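PDB 1VBF: protein-L-isoaspartate(D-aspartate) O-methyltransferase from Sulfolobus tokodaii, which probably methylates the L-isoaspartyl residues of age-damaged proteins, using S-adenosyl-L-methionine as methyl donor, and so takes part in their repair or degradation. Local coordinates for residues B[19-23]-B[87-91]. Numbering follows the deposited sequence.
Sequences AFNKV and LIAEI
Lys22 and Glu90 close the solvent-facing side of this contact with a salt bridge, Lys22 NZ standing 2.8 Å from Glu90 OE1 and meeting its syn lone pair. The lysine runs out fully extended, CG anti to the backbone N (chi1 173°), which carries the ammonium across to the neighbouring helix; the glutamate chain bends at chi2 (-82°), turning its carboxylate toward the ammonium. Outside the pair, Glu90 OE2 is hydrogen-bonded to Tyr115 OH, the strongest polar partner of Glu90, and Lys22 NZ to Tyr114 OH. Replacing Glu90 by an alanine would probably leave the ammonium of Lys22 without its counter-charge and Tyr115 without its carboxylate partner. The contact joins helix 14-22, second in the chain, to helix 83-91, which links the parallel strands 73-77 and 94-99 of the Rossmann-like methyltransferase sheet. Beneath the ion pair, Ala19 CB rests 3.8 Å from Glu90 CB and, more loosely, 4.2 Å from Ile91 CG1. Val23, the first residue past the helix, sets CG2 3.9 Å from Glu90 CG. Leu87 lays CD2 against Val23 CB, 3.6 Å away, and 3.5 Å from Ala19 O, the carbonyl that accepts the backbone N-H of Val23. Leu87 and Phe20 both touch Ile60 of helix 56-65.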
ATOM      1  N   ALA B  19      37.068  23.973 -14.333  1.00 34.19           N
ATOM      2  CA  ALA B  19      35.899  24.208 -15.177  1.00 31.17           C
ATOM      3  C   ALA B  19      34.713  24.672 -14.290  1.00 30.15           C
ATOM      4  O   ALA B  19      34.024  25.648 -14.602  1.00 27.82           O
ATOM      5  CB  ALA B  19      35.553  22.939 -15.923  1.00 28.35           C
ATOM      6  N   PHE B  20      34.509  23.983 -13.164  1.00 29.10           N
ATOM      7  CA  PHE B  20      33.437  24.320 -12.237  1.00 28.17           C
ATOM      8  C   PHE B  20      33.544  25.748 -11.699  1.00 28.89           C
ATOM      9  O   PHE B  20      32.535  26.440 -11.522  1.00 25.98           O
ATOM     10  CB  PHE B  20      33.407  23.349 -11.050  1.00 26.16           C
ATOM     11  CG  PHE B  20      32.259  23.615 -10.099  1.00 26.21           C
ATOM     12  CD1 PHE B  20      30.930  23.470 -10.521  1.00 23.81           C
ATOM     13  CD2 PHE B  20      32.496  24.107  -8.820  1.00 24.46           C
ATOM     14  CE1 PHE B  20      29.878  23.816  -9.696  1.00 22.27           C
ATOM     15  CE2 PHE B  20      31.444  24.457  -7.993  1.00 24.24           C
ATOM     16  CZ  PHE B  20      30.139  24.314  -8.426  1.00 23.54           C
ATOM     17  N   ASN B  21      34.770  26.179 -11.413  1.00 30.31           N
ATOM     18  CA  ASN B  21      34.952  27.514 -10.905  1.00 33.23           C
ATOM     19  C   ASN B  21      34.688  28.570 -11.974  1.00 34.12           C
ATOM     20  O   ASN B  21      34.059  29.590 -11.709  1.00 34.75           O
ATOM     21  CB  ASN B  21      36.354  27.705 -10.358  1.00 36.06           C
ATOM     22  CG  ASN B  21      36.403  28.791  -9.307  1.00 39.46           C
ATOM     23  OD1 ASN B  21      36.778  28.540  -8.172  1.00 46.17           O
ATOM     24  ND2 ASN B  21      36.006  29.992  -9.671  1.00 40.39           N
ATOM     25  N   LYS B  22      35.137  28.298 -13.191  1.00 35.03           N
ATOM     26  CA  LYS B  22      34.982  29.223 -14.317  1.00 36.33           C
ATOM     27  C   LYS B  22      33.584  29.401 -14.982  1.00 35.96           C
ATOM     28  O   LYS B  22      33.149  30.530 -15.189  1.00 34.00           O
ATOM     29  CB  LYS B  22      36.020  28.843 -15.378  1.00 37.47           C
ATOM     30  CG  LYS B  22      35.889  29.591 -16.676  1.00 39.73           C
ATOM     31  CD  LYS B  22      36.798  28.981 -17.721  1.00 41.57           C
ATOM     32  CE  LYS B  22      36.469  29.501 -19.115  1.00 42.21           C
ATOM     33  NZ  LYS B  22      37.380  28.891 -20.126  1.00 43.86           N
ATOM     34  N   VAL B  23      32.891  28.306 -15.313  1.00 35.14           N
ATOM     35  CA  VAL B  23      31.583  28.395 -15.975  1.00 35.40           C
ATOM     36  C   VAL B  23      30.475  28.955 -15.079  1.00 36.59           C
ATOM     37  O   VAL B  23      30.192  28.437 -14.004  1.00 36.72           O
ATOM     38  CB  VAL B  23      31.149  27.002 -16.553  1.00 35.31           C
ATOM     39  CG1 VAL B  23      29.777  27.095 -17.205  1.00 33.44           C
ATOM     40  CG2 VAL B  23      32.184  26.509 -17.573  1.00 33.05           C
ATOM     41  N   LEU B  87      30.769  22.374 -18.935  1.00 29.77           N
ATOM     42  CA  LEU B  87      31.844  21.890 -18.062  1.00 27.42           C
ATOM     43  C   LEU B  87      32.681  20.775 -18.686  1.00 28.48           C
ATOM     44  O   LEU B  87      33.891  20.702 -18.456  1.00 28.69           O
ATOM     45  CB  LEU B  87      31.286  21.390 -16.730  1.00 26.40           C
ATOM     46  CG  LEU B  87      30.497  22.351 -15.823  1.00 27.66           C
ATOM     47  CD1 LEU B  87      30.064  21.594 -14.576  1.00 24.37           C
ATOM     48  CD2 LEU B  87      31.336  23.578 -15.439  1.00 25.60           C
ATOM     49  N   ILE B  88      32.055  19.901 -19.470  1.00 27.99           N
ATOM     50  CA  ILE B  88      32.793  18.819 -20.111  1.00 27.95           C
ATOM     51  C   ILE B  88      33.642  19.386 -21.264  1.00 30.55           C
ATOM     52  O   ILE B  88      34.834  19.073 -21.418  1.00 31.01           O
ATOM     53  CB  ILE B  88      31.820  17.746 -20.649  1.00 26.98           C
ATOM     54  CG1 ILE B  88      30.977  17.204 -19.495  1.00 25.35           C
ATOM     55  CG2 ILE B  88      32.595  16.594 -21.331  1.00 25.27           C
ATOM     56  CD1 ILE B  88      29.920  16.231 -19.925  1.00 23.73           C
ATOM     57  N   ALA B  89      33.015  20.231 -22.070  1.00 32.28           N
ATOM     58  CA  ALA B  89      33.677  20.870 -23.201  1.00 33.36           C
ATOM     59  C   ALA B  89      34.963  21.582 -22.756  1.00 34.59           C
ATOM     60  O   ALA B  89      35.969  21.589 -23.465  1.00 35.57           O
ATOM     61  CB  ALA B  89      32.727  21.858 -23.842  1.00 32.33           C
ATOM     62  N   GLU B  90      34.922  22.196 -21.581  1.00 34.30           N
ATOM     63  CA  GLU B  90      36.093  22.872 -21.045  1.00 33.45           C
ATOM     64  C   GLU B  90      37.279  21.922 -20.835  1.00 32.14           C
ATOM     65  O   GLU B  90      38.419  22.288 -21.055  1.00 33.81           O
ATOM     66  CB  GLU B  90      35.751  23.512 -19.708  1.00 32.75           C
ATOM     67  CG  GLU B  90      34.737  24.635 -19.776  1.00 37.64           C
ATOM     68  CD  GLU B  90      35.352  25.975 -20.164  1.00 39.90           C
ATOM     69  OE1 GLU B  90      36.568  26.169 -19.928  1.00 38.81           O
ATOM     70  OE2 GLU B  90      34.607  26.839 -20.685  1.00 40.80           O
ATOM     71  N   ILE B  91      37.007  20.693 -20.438  1.00 29.50           N
ATOM     72  CA  ILE B  91      38.070  19.763 -20.127  1.00 28.88           C
ATOM     73  C   ILE B  91      38.509  18.907 -21.284  1.00 31.66           C
ATOM     74  O   ILE B  91      39.701  18.705 -21.546  1.00 32.52           O
ATOM     75  CB  ILE B  91      37.602  18.785 -18.989  1.00 26.76           C
ATOM     76  CG1 ILE B  91      37.146  19.579 -17.772  1.00 24.59           C
ATOM     77  CG2 ILE B  91      38.688  17.721 -18.678  1.00 20.74           C
ATOM     78  CD1 ILE B  91      36.345  18.754 -16.808  1.00 26.26           C
TER